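Local atomic coordinates of putative esterase (Uncultured bacterium, PDB entry 7C4D), a protein that probably hydrolyses carboxylic ester bonds, being a marine bacterial carboxylesterase with the alpha/beta-hydrolase fold. Residues H30-S35 against D193-N198; D56-G61 against A75-E80; S130-T135 against N201-I206. One frame throughout, in Å; residues are numbered along the deposited sequence.

How the interactions relate
Interactions 1 and 3 lie beside the probable active site, where Ser-96, Asp-120 and His-253 have the arrangement of a catalytic triad, and interaction 2 adjoins interaction 1. The loop of interaction 1 offers Leu-32 N to a bound acetate. Interaction 2, centred 11 Å away, joins it directly, since Tyr-33 N lies 2.8 Å from His-60 NE2 and His-30 NE2 lies 2.9 Å from Gln-57 N, both probable hydrogen bonds. Interaction 3, centred 12 Å from interaction 1, meets it where Leu-32 CD1 packs 3.9 Å from Ile-202 CD1; Met-203 approaches the acetate to about 4 Å between nearest atoms. Interactions 2 and 3 do not touch, their centres being 19 Å apart.

Interaction 1: residues H30-S35 against D193-N198; sequences HGLYGS and DSIEKN. With SO4 (sulfate ion), chain E; ACT (acetate ion), chain D.
In the probable oxyanion-hole loop after strand 25-29 of this alpha/beta hydrolase, Leu-32 and Tyr-33 pack against Ile-195 of helix 192-196. The branched isoleucine suits two neighbours. With CG2 anti to the backbone N and CG1 anti to the carbonyl carbon (chi1 -70°), its CD1 reaches Tyr-33 CE1 at 3.6 Å while its CG2 lies 3.4 Å from Tyr-33 OH. Leu-32 slides past in the opposite direction, its CD1 coming to 3.9 Å from Ile-195 CG1.

Both loop side chains leave a type II turn from Gly-31 to Gly-34. Its carbonyl, Gly-31 O, accepts from Gly-34 N at 3.0 Å and, from the other face of its plane, from His-30 ND1 at 2.7 Å, which fixes the peptide. Having no side chains, the glycines let two anions, probably crystallisation components, come close to the backbone, with Gly-34 CA 3.2 Å from sulfate O1. Leu-32 N donates to acetate OXT at 2.7 Å, and Met-97 N also binds it, the pair of amides expected of an oxyanion hole. The preceding amide, Gly-31 N, donates to sulfate O3 at 3.3 Å.

No hydrogen bond joins the segments; van der Waals contact of Ile-195 with Leu-32 and the tyrosine ring holds them together, and the buried Tyr-33 OH, resting on a methyl, has no polar partner in the model, probably at some cost in energy.

Interaction 2: residues D56-G61 against A75-E80; sequences DQRNHG and AEDLHE
Arg-58 and Asp-77 meet as a side-on, two-pronged salt bridge inside the beta-alpha-beta crossover that leads from strand 51-55 through helix 71-84 to strand 90-95. The side chains cross at about a right angle, yet their flat ends are nearly coplanar, the guanidinium and carboxylate planes lying 16° apart. Arg-58 NE donates to Asp-77 OD2 at 2.6 Å and Arg-58 NH2 to Asp-77 OD1 at 2.7 Å. Each carboxylate oxygen is met on its syn side, and both acceptors lie close to the guanidinium plane, so the paired bonds hold the two groups flat against rotation.

Arginine suits this place because its chain can fold to present an edge. Its CG sits between the backbone N and the carbonyl carbon (chi1 73°), and a bend at chi3, 55°, turns NE towards the helix. Asp-77 needs only a short side chain, since its CB already faces the loop. The third arginine nitrogen, NH1, is held by Asp-68 O, and Asp-77 OD1 also accepts from Leu-12 N. The buried charges are therefore well supplied with partners, which would probably keep the aspartate ionised.

The arginine belongs to a type II turn from Gln-57 to His-60, and Asn-59 takes the positive phi of its third position. His-60 braces this turn from within: its ND1 donates to Arg-58 O at 2.9 Å, with the oxygen lying at the edge of the imidazole, in the ring plane. A single water ties the backbone of the turn to the same carboxylate, accepting from Arg-58 N at 2.8 Å and donating to Asp-77 OD2 at 2.9 Å.

Interaction 3: residues S130-T135 against N201-I206; sequences SPNVKT and NIMSGI
Met-203 lays its thioether over the side-chain amide of Asn-132, the two side chains approaching from opposite directions. Its SD comes to 3.2 Å from Asn-132 ND2 and its CE to 3.7 Å from Asn-132 OD1, both Met-203 atoms standing above the amide plane. The sulfur is thus a close neighbour of the amide without a hydrogen bond to it. Val-133 adds an apolar flank, its CG2 lying 3.9 Å from Met-203 CG, so the methionine chain rests on a polar and an apolar residue at once. An unbranched, flexible side chain suits this task: the bend at chi2 (-74°) brings the sulfur over the amide, and the extended last torsion carries CE on toward OD1. On the other helix, Asn-132 reaches across because its CG stands anti to the backbone N, at chi1 -173°.

Behind this first shell, the start of helix 131-144 is fixed by Ser-130. As N-cap it accepts from Val-133 N at 3.1 Å through OG, a nearly straight bond that satisfies an amide of the first turn. Thr-135 OG1 then closes back on Pro-131 O at 3.0 Å. On the partner segment, Ser-204 OG donates to Asn-201 O at 3.0 Å, and the backbone of Met-203 is bonded to that of Tyr-126.

Further out, Asn-132 touches Tyr-126 and Tyr-227. Helices 131-144 and 199-203 both belong to the insertion between strands 113-119 and 217-222, as expected of the cap of an alpha/beta hydrolase. The chain that follows is tied to the core: Ile-206 bonds through its backbone with Pro-123, and Ser-204 O accepts from Lys-100 NZ of helix 97-108.

Interaction 1: residues H30-S35 against D193-N198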
ATOM      1  N   HIS A  30       2.695   1.521   1.612  1.00 37.03           N
ATOM      2  CA  HIS A  30       2.261   0.137   1.658  1.00 35.52           C
ATOM      3  C   HIS A  30       0.753   0.003   1.312  1.00 41.39           C
ATOM      4  O   HIS A  30      -0.012   0.983   1.220  1.00 38.58           O
ATOM      5  CB  HIS A  30       2.579  -0.391   3.059  1.00 38.99           C
ATOM      6  CG  HIS A  30       1.765   0.295   4.101  1.00 43.24           C
ATOM      7  ND1 HIS A  30       0.457  -0.066   4.374  1.00 40.16           N
ATOM      8  CD2 HIS A  30       2.023   1.366   4.876  1.00 44.45           C
ATOM      9  CE1 HIS A  30      -0.042   0.726   5.288  1.00 41.84           C
ATOM     10  NE2 HIS A  30       0.901   1.617   5.625  1.00 46.32           N
ATOM     11  N   GLY A  31       0.310  -1.238   1.126  1.00 35.51           N
ATOM     12  CA  GLY A  31      -1.098  -1.562   0.948  1.00 42.51           C
ATOM     13  C   GLY A  31      -1.814  -1.983   2.252  1.00 50.71           C
ATOM     14  O   GLY A  31      -1.244  -1.921   3.351  1.00 42.37           O
ATOM     15  N   LEU A  32      -3.094  -2.403   2.147  1.00 44.49           N
ATOM     16  CA  LEU A  32      -3.897  -2.713   3.331  1.00 45.36           C
ATOM     17  C   LEU A  32      -3.242  -3.822   4.181  1.00 44.21           C
ATOM     18  O   LEU A  32      -2.763  -4.829   3.665  1.00 43.47           O
ATOM     19  CB  LEU A  32      -5.298  -3.120   2.850  1.00 46.77           C
ATOM     20  CG  LEU A  32      -6.423  -3.134   3.885  1.00 49.74           C
ATOM     21  CD1 LEU A  32      -6.659  -1.767   4.487  1.00 47.11           C
ATOM     22  CD2 LEU A  32      -7.712  -3.622   3.231  1.00 55.72           C
ATOM     23  N   TYR A  33      -3.230  -3.646   5.512  1.00 46.91           N
ATOM     24  CA  TYR A  33      -2.607  -4.596   6.436  1.00 50.67           C
ATOM     25  C   TYR A  33      -1.069  -4.566   6.408  1.00 52.83           C
ATOM     26  O   TYR A  33      -0.447  -5.390   7.096  1.00 48.05           O
ATOM     27  CB  TYR A  33      -3.118  -6.038   6.278  1.00 47.21           C
ATOM     28  CG  TYR A  33      -4.618  -6.139   6.198  1.00 54.48           C
ATOM     29  CD1 TYR A  33      -5.395  -5.785   7.287  1.00 56.83           C
ATOM     30  CD2 TYR A  33      -5.258  -6.603   5.057  1.00 54.12           C
ATOM     31  CE1 TYR A  33      -6.775  -5.839   7.236  1.00 65.21           C
ATOM     32  CE2 TYR A  33      -6.646  -6.668   4.993  1.00 60.50           C
ATOM     33  CZ  TYR A  33      -7.405  -6.271   6.083  1.00 66.71           C
ATOM     34  OH  TYR A  33      -8.768  -6.314   6.074  1.00 75.30           O
ATOM     35  N   GLY A  34      -0.444  -3.687   5.591  1.00 52.12           N
ATOM     36  CA  GLY A  34       1.020  -3.607   5.548  1.00 44.14           C
ATOM     37  C   GLY A  34       1.535  -2.470   6.420  1.00 47.64           C
ATOM     38  O   GLY A  34       0.749  -1.804   7.089  1.00 49.34           O
ATOM     39  N   SER A  35       2.857  -2.247   6.411  1.00 41.58           N
ATOM     40  CA  SER A  35       3.455  -1.043   6.969  1.00 44.27           C
ATOM     41  C   SER A  35       4.768  -0.756   6.236  1.00 42.72           C
ATOM     42  O   SER A  35       5.104  -1.442   5.278  1.00 41.48           O
ATOM     43  CB  SER A  35       3.688  -1.160   8.453  1.00 45.63           C
ATOM     44  OG  SER A  35       4.696  -2.116   8.694  1.00 44.65           O
ATOM     45  N   ASP A 193     -11.647  -2.378  12.623  1.00 61.35           N
ATOM     46  CA  ASP A 193     -13.020  -1.922  12.539  1.00 66.55           C
ATOM     47  C   ASP A 193     -13.174  -0.885  11.433  1.00 62.42           C
ATOM     48  O   ASP A 193     -14.121  -0.964  10.636  1.00 54.60           O
ATOM     49  CB  ASP A 193     -13.558  -1.390  13.873  1.00 76.48           C
ATOM     50  CG  ASP A 193     -15.068  -1.203  13.830  1.00 85.53           C
ATOM     51  OD1 ASP A 193     -15.781  -2.228  13.703  1.00 86.50           O
ATOM     52  OD2 ASP A 193     -15.522  -0.036  13.865  1.00 87.38           O
ATOM     53  N   SER A 194     -12.283   0.114  11.431  1.00 54.57           N
ATOM     54  CA  SER A 194     -12.322   1.131  10.392  1.00 54.01           C
ATOM     55  C   SER A 194     -12.117   0.488   9.016  1.00 57.34           C
ATOM     56  O   SER A 194     -12.803   0.834   8.050  1.00 52.33           O
ATOM     57  CB  SER A 194     -11.356   2.271  10.655  1.00 59.50           C
ATOM     58  OG  SER A 194     -11.248   3.146   9.525  1.00 56.44           O
ATOM     59  N   ILE A 195     -11.201  -0.482   8.941  1.00 58.17           N
ATOM     60  CA  ILE A 195     -10.924  -1.163   7.676  1.00 61.20           C
ATOM     61  C   ILE A 195     -12.212  -1.798   7.126  1.00 60.58           C
ATOM     62  O   ILE A 195     -12.580  -1.558   5.975  1.00 61.77           O
ATOM     63  CB  ILE A 195      -9.759  -2.173   7.810  1.00 54.15           C
ATOM     64  CG1 ILE A 195      -8.395  -1.500   8.014  1.00 54.24           C
ATOM     65  CG2 ILE A 195      -9.726  -3.137   6.649  1.00 49.73           C
ATOM     66  CD1 ILE A 195      -7.269  -2.472   8.349  1.00 62.86           C
ATOM     67  N   GLU A 196     -12.889  -2.593   7.965  1.00 62.66           N
ATOM     68  CA  GLU A 196     -14.137  -3.274   7.623  1.00 64.01           C
ATOM     69  C   GLU A 196     -15.190  -2.285   7.145  1.00 56.34           C
ATOM     70  O   GLU A 196     -15.797  -2.501   6.105  1.00 64.25           O
ATOM     71  CB  GLU A 196     -14.693  -4.096   8.782  1.00 65.92           C
ATOM     72  CG  GLU A 196     -15.918  -4.911   8.393  1.00 90.69           C
ATOM     73  CD  GLU A 196     -16.442  -5.897   9.429  1.00104.57           C
ATOM     74  OE1 GLU A 196     -16.764  -5.454  10.556  1.00112.43           O
ATOM     75  OE2 GLU A 196     -16.534  -7.108   9.112  1.00103.69           O
ATOM     76  N   LYS A 197     -15.370  -1.181   7.876  1.00 54.44           N
ATOM     77  CA  LYS A 197     -16.404  -0.224   7.530  1.00 62.77           C
ATOM     78  C   LYS A 197     -15.911   0.756   6.466  1.00 69.32           C
ATOM     79  O   LYS A 197     -16.522   1.820   6.303  1.00 68.74           O
ATOM     80  CB  LYS A 197     -16.875   0.543   8.773  1.00 77.83           C
ATOM     81  CG  LYS A 197     -17.466  -0.323   9.882  1.00 87.58           C
ATOM     82  CD  LYS A 197     -18.149   0.470  10.966  1.00 95.77           C
ATOM     83  CE  LYS A 197     -18.799  -0.425  11.997  1.00101.65           C
ATOM     84  NZ  LYS A 197     -20.064   0.165  12.490  1.00110.00           N
ATOM     85  N   ASN A 198     -14.805   0.414   5.775  1.00 63.77           N
ATOM     86  CA  ASN A 198     -14.331   1.230   4.666  1.00 57.44           C
ATOM     87  C   ASN A 198     -14.003   0.385   3.433  1.00 57.48           C
ATOM     88  O   ASN A 198     -13.405   0.913   2.483  1.00 55.10           O
ATOM     89  CB  ASN A 198     -13.087   2.061   5.015  1.00 52.65           C
ATOM     90  CG  ASN A 198     -13.370   3.258   5.882  1.00 55.03           C
ATOM     91  OD1 ASN A 198     -13.504   4.381   5.385  1.00 47.49           O
ATOM     92  ND2 ASN A 198     -13.459   3.008   7.183  1.00 55.35           N
TER
HETATM   93  S   SO4 E 404       2.893  -4.137   1.838  1.00 62.81           S
HETATM   94  O1  SO4 E 404       3.199  -3.740   3.187  1.00 53.70           O
HETATM   95  O2  SO4 E 404       1.513  -4.570   1.793  1.00 68.61           O
HETATM   96  O3  SO4 E 404       3.052  -3.016   0.933  1.00 56.42           O
HETATM   97  O4  SO4 E 404       3.755  -5.208   1.431  1.00 68.66           O
HETATM   98  C   ACT D 403      -4.582  -3.863  -0.690  1.00 64.34           C
HETATM   99  O   ACT D 403      -4.057  -4.986  -0.880  1.00 56.26           O
HETATM  100  OXT ACT D 403      -3.928  -2.850  -0.372  1.00 56.54           O
HETATM  101  CH3 ACT D 403      -6.109  -3.675  -0.866  1.00 67.92           C

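Interaction 2: residues D56-G61 against A75-E80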
ATOM      1  N   ASP A  56       3.880   4.842   7.413  1.00 45.05           N
ATOM      2  CA  ASP A  56       2.788   3.990   7.883  1.00 42.59           C
ATOM      3  C   ASP A  56       1.516   4.802   7.621  1.00 41.64           C
ATOM      4  O   ASP A  56       1.444   5.961   7.999  1.00 43.67           O
ATOM      5  CB  ASP A  56       2.919   3.640   9.373  1.00 42.21           C
ATOM      6  CG  ASP A  56       4.019   2.646   9.746  1.00 44.51           C
ATOM      7  OD1 ASP A  56       4.628   2.071   8.851  1.00 50.41           O
ATOM      8  OD2 ASP A  56       4.222   2.405  10.933  1.00 46.58           O
ATOM      9  N   GLN A  57       0.577   4.266   6.846  1.00 41.57           N
ATOM     10  CA  GLN A  57      -0.637   5.032   6.568  1.00 46.48           C
ATOM     11  C   GLN A  57      -1.614   4.936   7.744  1.00 47.73           C
ATOM     12  O   GLN A  57      -1.437   4.066   8.604  1.00 42.22           O
ATOM     13  CB  GLN A  57      -1.243   4.557   5.256  1.00 49.17           C
ATOM     14  CG  GLN A  57      -0.357   4.926   4.068  1.00 51.63           C
ATOM     15  CD  GLN A  57      -0.990   4.434   2.806  1.00 56.84           C
ATOM     16  OE1 GLN A  57      -1.774   5.138   2.166  1.00 63.47           O
ATOM     17  NE2 GLN A  57      -0.714   3.178   2.509  1.00 58.28           N
ATOM     18  N   ARG A  58      -2.641   5.818   7.757  1.00 46.46           N
ATOM     19  CA  ARG A  58      -3.642   5.804   8.831  1.00 46.02           C
ATOM     20  C   ARG A  58      -4.168   4.384   9.062  1.00 51.86           C
ATOM     21  O   ARG A  58      -4.311   3.606   8.110  1.00 49.43           O
ATOM     22  CB  ARG A  58      -4.743   6.829   8.552  1.00 52.28           C
ATOM     23  CG  ARG A  58      -5.724   6.463   7.446  1.00 52.98           C
ATOM     24  CD  ARG A  58      -6.973   7.327   7.519  1.00 47.42           C
ATOM     25  NE  ARG A  58      -6.559   8.711   7.497  1.00 52.06           N
ATOM     26  CZ  ARG A  58      -7.299   9.732   7.912  1.00 54.54           C
ATOM     27  NH1 ARG A  58      -8.514   9.503   8.370  1.00 58.49           N
ATOM     28  NH2 ARG A  58      -6.828  10.967   7.862  1.00 47.50           N
ATOM     29  N   ASN A  59      -4.330   4.031  10.354  1.00 48.55           N
ATOM     30  CA  ASN A  59      -4.860   2.767  10.850  1.00 48.26           C
ATOM     31  C   ASN A  59      -3.856   1.615  10.731  1.00 51.31           C
ATOM     32  O   ASN A  59      -4.208   0.458  10.970  1.00 48.46           O
ATOM     33  CB  ASN A  59      -6.234   2.408  10.268  1.00 50.55           C
ATOM     34  CG  ASN A  59      -7.336   3.346  10.726  1.00 59.12           C
ATOM     35  OD1 ASN A  59      -7.318   3.867  11.855  1.00 50.25           O
ATOM     36  ND2 ASN A  59      -8.291   3.593   9.844  1.00 52.46           N
ATOM     37  N   HIS A  60      -2.596   1.945  10.414  1.00 48.14           N
ATOM     38  CA  HIS A  60      -1.587   0.943  10.114  1.00 46.27           C
ATOM     39  C   HIS A  60      -0.308   1.234  10.892  1.00 39.00           C
ATOM     40  O   HIS A  60       0.038   2.391  11.133  1.00 42.39           O
ATOM     41  CB  HIS A  60      -1.302   0.852   8.600  1.00 46.37           C
ATOM     42  CG  HIS A  60      -2.380   0.222   7.796  1.00 42.27           C
ATOM     43  ND1 HIS A  60      -3.489   0.933   7.361  1.00 43.53           N
ATOM     44  CD2 HIS A  60      -2.512  -1.037   7.330  1.00 45.74           C
ATOM     45  CE1 HIS A  60      -4.269   0.115   6.670  1.00 45.19           C
ATOM     46  NE2 HIS A  60      -3.703  -1.111   6.662  1.00 46.71           N
ATOM     47  N   GLY A  61       0.390   0.142  11.221  1.00 46.09           N
ATOM     48  CA  GLY A  61       1.697   0.178  11.855  1.00 47.30           C
ATOM     49  C   GLY A  61       1.647   1.003  13.141  1.00 52.46           C
ATOM     50  O   GLY A  61       0.843   0.733  14.023  1.00 49.76           O
ATOM     51  N   ALA A  75      -4.980  10.615   1.101  1.00 47.23           N
ATOM     52  CA  ALA A  75      -4.284  11.558   0.230  1.00 42.31           C
ATOM     53  C   ALA A  75      -3.898  12.806   0.992  1.00 49.52           C
ATOM     54  O   ALA A  75      -2.832  13.383   0.746  1.00 48.28           O
ATOM     55  CB  ALA A  75      -5.123  11.935  -0.969  1.00 45.98           C
ATOM     56  N   GLU A  76      -4.803  13.237   1.888  1.00 49.68           N
ATOM     57  CA  GLU A  76      -4.570  14.443   2.668  1.00 54.56           C
ATOM     58  C   GLU A  76      -3.456  14.223   3.693  1.00 45.81           C
ATOM     59  O   GLU A  76      -2.641  15.120   3.909  1.00 50.69           O
ATOM     60  CB  GLU A  76      -5.856  14.981   3.328  1.00 58.42           C
ATOM     61  CG  GLU A  76      -5.759  16.483   3.604  1.00 61.72           C
ATOM     62  CD  GLU A  76      -5.523  17.293   2.335  1.00 69.21           C
ATOM     63  OE1 GLU A  76      -6.119  16.931   1.286  1.00 71.98           O
ATOM     64  OE2 GLU A  76      -4.719  18.250   2.377  1.00 68.17           O
ATOM     65  N   ASP A  77      -3.507  13.070   4.371  1.00 45.39           N
ATOM     66  CA  ASP A  77      -2.432  12.586   5.242  1.00 47.25           C
ATOM     67  C   ASP A  77      -1.077  12.669   4.545  1.00 48.90           C
ATOM     68  O   ASP A  77      -0.133  13.241   5.103  1.00 49.70           O
ATOM     69  CB  ASP A  77      -2.673  11.143   5.686  1.00 46.77           C
ATOM     70  CG  ASP A  77      -3.895  10.968   6.579  1.00 52.49           C
ATOM     71  OD1 ASP A  77      -4.471  12.006   7.026  1.00 52.18           O
ATOM     72  OD2 ASP A  77      -4.252   9.802   6.838  1.00 50.31           O
ATOM     73  N   LEU A  78      -1.031  12.156   3.305  1.00 47.62           N
ATOM     74  CA  LEU A  78       0.151  12.212   2.457  1.00 46.27           C
ATOM     75  C   LEU A  78       0.551  13.657   2.216  1.00 47.97           C
ATOM     76  O   LEU A  78       1.723  14.004   2.408  1.00 45.44           O
ATOM     77  CB  LEU A  78      -0.078  11.451   1.138  1.00 44.23           C
ATOM     78  CG  LEU A  78       1.137  11.393   0.203  1.00 47.56           C
ATOM     79  CD1 LEU A  78       2.389  10.865   0.930  1.00 40.29           C
ATOM     80  CD2 LEU A  78       0.812  10.538  -1.017  1.00 42.98           C
ATOM     81  N   HIS A  79      -0.430  14.496   1.817  1.00 49.12           N
ATOM     82  CA  HIS A  79      -0.164  15.906   1.497  1.00 46.65           C
ATOM     83  C   HIS A  79       0.412  16.671   2.704  1.00 50.18           C
ATOM     84  O   HIS A  79       1.385  17.430   2.592  1.00 46.26           O
ATOM     85  CB  HIS A  79      -1.430  16.571   0.940  1.00 51.32           C
ATOM     86  CG  HIS A  79      -1.253  17.998   0.559  1.00 62.30           C
ATOM     87  ND1 HIS A  79      -2.306  18.877   0.512  1.00 75.40           N
ATOM     88  CD2 HIS A  79      -0.161  18.700   0.188  1.00 68.88           C
ATOM     89  CE1 HIS A  79      -1.873  20.061   0.139  1.00 67.95           C
ATOM     90  NE2 HIS A  79      -0.568  19.976  -0.071  1.00 71.50           N
ATOM     91  N   GLU A  80      -0.191  16.437   3.878  1.00 49.62           N
ATOM     92  CA  GLU A  80       0.260  17.012   5.142  1.00 56.55           C
ATOM     93  C   GLU A  80       1.671  16.536   5.517  1.00 55.30           C
ATOM     94  O   GLU A  80       2.486  17.337   5.971  1.00 51.28           O
ATOM     95  CB  GLU A  80      -0.699  16.657   6.289  1.00 62.47           C
ATOM     96  CG  GLU A  80      -2.092  17.258   6.159  1.00 70.91           C
ATOM     97  CD  GLU A  80      -2.152  18.752   5.877  1.00 80.25           C
ATOM     98  OE1 GLU A  80      -3.073  19.172   5.127  1.00 89.92           O
ATOM     99  OE2 GLU A  80      -1.285  19.493   6.410  1.00 75.18           O
TER
HETATM  100  O   HOH W   1      -2.880   7.597   5.567  1.00 50.76           O

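Interaction 3: residues S130-T135 against N201-I206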
ATOM      1  N   SER A 130     -14.853 -10.083  -8.163  1.00 75.59           N
ATOM      2  CA  SER A 130     -13.415  -9.996  -8.289  1.00 69.99           C
ATOM      3  C   SER A 130     -12.773 -10.759  -7.138  1.00 80.68           C
ATOM      4  O   SER A 130     -13.294 -10.741  -6.024  1.00 78.18           O
ATOM      5  CB  SER A 130     -12.971  -8.537  -8.339  1.00 68.05           C
ATOM      6  OG  SER A 130     -12.894  -7.940  -7.045  1.00 62.61           O
ATOM      7  N   PRO A 131     -11.638 -11.454  -7.380  1.00 82.74           N
ATOM      8  CA  PRO A 131     -10.821 -12.014  -6.298  1.00 84.66           C
ATOM      9  C   PRO A 131     -10.189 -10.982  -5.360  1.00 85.85           C
ATOM     10  O   PRO A 131      -9.800 -11.318  -4.247  1.00 84.63           O
ATOM     11  CB  PRO A 131      -9.717 -12.788  -7.036  1.00 98.54           C
ATOM     12  CG  PRO A 131     -10.258 -12.990  -8.438  1.00 94.86           C
ATOM     13  CD  PRO A 131     -11.110 -11.770  -8.712  1.00 84.46           C
ATOM     14  N   ASN A 132     -10.070  -9.723  -5.807  1.00 78.39           N
ATOM     15  CA  ASN A 132      -9.627  -8.663  -4.918  1.00 70.41           C
ATOM     16  C   ASN A 132     -10.629  -8.511  -3.774  1.00 72.23           C
ATOM     17  O   ASN A 132     -10.240  -8.622  -2.608  1.00 70.46           O
ATOM     18  CB  ASN A 132      -9.424  -7.316  -5.622  1.00 78.03           C
ATOM     19  CG  ASN A 132      -8.804  -6.245  -4.739  1.00 80.21           C
ATOM     20  OD1 ASN A 132      -8.242  -6.527  -3.681  1.00 86.17           O
ATOM     21  ND2 ASN A 132      -8.865  -4.997  -5.177  1.00 93.81           N
ATOM     22  N   VAL A 133     -11.904  -8.258  -4.121  1.00 63.01           N
ATOM     23  CA  VAL A 133     -12.938  -8.005  -3.130  1.00 61.61           C
ATOM     24  C   VAL A 133     -13.124  -9.252  -2.266  1.00 64.59           C
ATOM     25  O   VAL A 133     -13.167  -9.143  -1.043  1.00 67.98           O
ATOM     26  CB  VAL A 133     -14.249  -7.503  -3.751  1.00 62.77           C
ATOM     27  CG1 VAL A 133     -15.365  -7.459  -2.724  1.00 63.56           C
ATOM     28  CG2 VAL A 133     -14.075  -6.141  -4.418  1.00 58.02           C
ATOM     29  N   LYS A 134     -13.086 -10.431  -2.898  1.00 63.64           N
ATOM     30  CA  LYS A 134     -13.331 -11.701  -2.233  1.00 61.09           C
ATOM     31  C   LYS A 134     -12.268 -11.959  -1.179  1.00 64.84           C
ATOM     32  O   LYS A 134     -12.585 -12.367  -0.061  1.00 68.60           O
ATOM     33  CB  LYS A 134     -13.353 -12.853  -3.235  1.00 67.97           C
ATOM     34  CG  LYS A 134     -14.667 -13.049  -3.970  1.00 83.61           C
ATOM     35  CD  LYS A 134     -14.524 -13.800  -5.286  1.00 98.56           C
ATOM     36  CE  LYS A 134     -15.821 -14.444  -5.740  1.00105.08           C
ATOM     37  NZ  LYS A 134     -16.986 -14.005  -4.932  1.00 97.75           N
ATOM     38  N   THR A 135     -11.009 -11.722  -1.548  1.00 67.80           N
ATOM     39  CA  THR A 135      -9.894 -12.046  -0.674  1.00 61.63           C
ATOM     40  C   THR A 135      -9.913 -11.108   0.517  1.00 56.78           C
ATOM     41  O   THR A 135      -9.681 -11.552   1.629  1.00 60.74           O
ATOM     42  CB  THR A 135      -8.571 -12.167  -1.437  1.00 68.25           C
ATOM     43  OG1 THR A 135      -8.767 -13.328  -2.240  1.00 77.55           O
ATOM     44  CG2 THR A 135      -7.360 -12.421  -0.570  1.00 73.47           C
ATOM     45  N   ASN A 201     -14.966   1.962   0.165  1.00 54.65           N
ATOM     46  CA  ASN A 201     -14.071   3.090  -0.051  1.00 61.03           C
ATOM     47  C   ASN A 201     -12.736   2.613  -0.627  1.00 53.81           C
ATOM     48  O   ASN A 201     -12.173   3.261  -1.513  1.00 49.73           O
ATOM     49  CB  ASN A 201     -13.820   3.858   1.249  1.00 60.30           C
ATOM     50  CG  ASN A 201     -14.895   4.870   1.565  1.00 66.11           C
ATOM     51  OD1 ASN A 201     -15.830   5.035   0.797  1.00 75.69           O
ATOM     52  ND2 ASN A 201     -14.763   5.563   2.682  1.00 64.28           N
ATOM     53  N   ILE A 202     -12.278   1.467  -0.126  1.00 48.01           N
ATOM     54  CA  ILE A 202     -10.941   0.968  -0.388  1.00 57.44           C
ATOM     55  C   ILE A 202     -10.916   0.325  -1.774  1.00 56.82           C
ATOM     56  O   ILE A 202      -9.897   0.418  -2.469  1.00 52.55           O
ATOM     57  CB  ILE A 202     -10.500   0.025   0.749  1.00 54.79           C
ATOM     58  CG1 ILE A 202     -10.178   0.791   2.036  1.00 57.65           C
ATOM     59  CG2 ILE A 202      -9.335  -0.879   0.345  1.00 56.96           C
ATOM     60  CD1 ILE A 202      -9.910  -0.141   3.208  1.00 53.19           C
ATOM     61  N   MET A 203     -12.064  -0.252  -2.193  1.00 52.80           N
ATOM     62  CA  MET A 203     -12.150  -0.993  -3.455  1.00 54.13           C
ATOM     63  C   MET A 203     -12.699  -0.133  -4.600  1.00 47.16           C
ATOM     64  O   MET A 203     -12.777  -0.618  -5.722  1.00 54.39           O
ATOM     65  CB  MET A 203     -12.983  -2.270  -3.366  1.00 54.28           C
ATOM     66  CG  MET A 203     -12.495  -3.259  -2.351  1.00 58.42           C
ATOM     67  SD  MET A 203     -11.010  -4.074  -2.929  1.00 66.28           S
ATOM     68  CE  MET A 203     -10.219  -4.463  -1.379  1.00 62.42           C
ATOM     69  N   SER A 204     -12.984   1.147  -4.330  1.00 45.61           N
ATOM     70  CA  SER A 204     -13.621   2.055  -5.267  1.00 54.52           C
ATOM     71  C   SER A 204     -12.619   2.616  -6.276  1.00 65.57           C
ATOM     72  O   SER A 204     -11.420   2.717  -5.993  1.00 61.49           O
ATOM     73  CB  SER A 204     -14.306   3.169  -4.529  1.00 50.54           C
ATOM     74  OG  SER A 204     -13.343   4.112  -4.116  1.00 63.00           O
ATOM     75  N   GLY A 205     -13.157   3.023  -7.437  1.00 59.14           N
ATOM     76  CA  GLY A 205     -12.403   3.530  -8.567  1.00 60.28           C
ATOM     77  C   GLY A 205     -12.142   5.017  -8.415  1.00 66.19           C
ATOM     78  O   GLY A 205     -12.866   5.683  -7.684  1.00 67.86           O
ATOM     79  N   ILE A 206     -11.098   5.516  -9.091  1.00 64.11           N
ATOM     80  CA  ILE A 206     -10.765   6.929  -9.028  0.50 71.72           C
ATOM     81  C   ILE A 206     -11.741   7.691  -9.919  1.00 71.66           C
ATOM     82  O   ILE A 206     -11.879   7.400 -11.104  1.00 81.24           O
ATOM     83  CB  ILE A 206      -9.286   7.199  -9.390  0.50 72.04           C
ATOM     84  CG1 ILE A 206      -8.331   6.324  -8.573  0.50 82.24           C
ATOM     85  CG2 ILE A 206      -8.952   8.669  -9.222  0.50 72.19           C
ATOM     86  CD1 ILE A 206      -6.880   6.453  -8.974  0.50 83.85           C
TER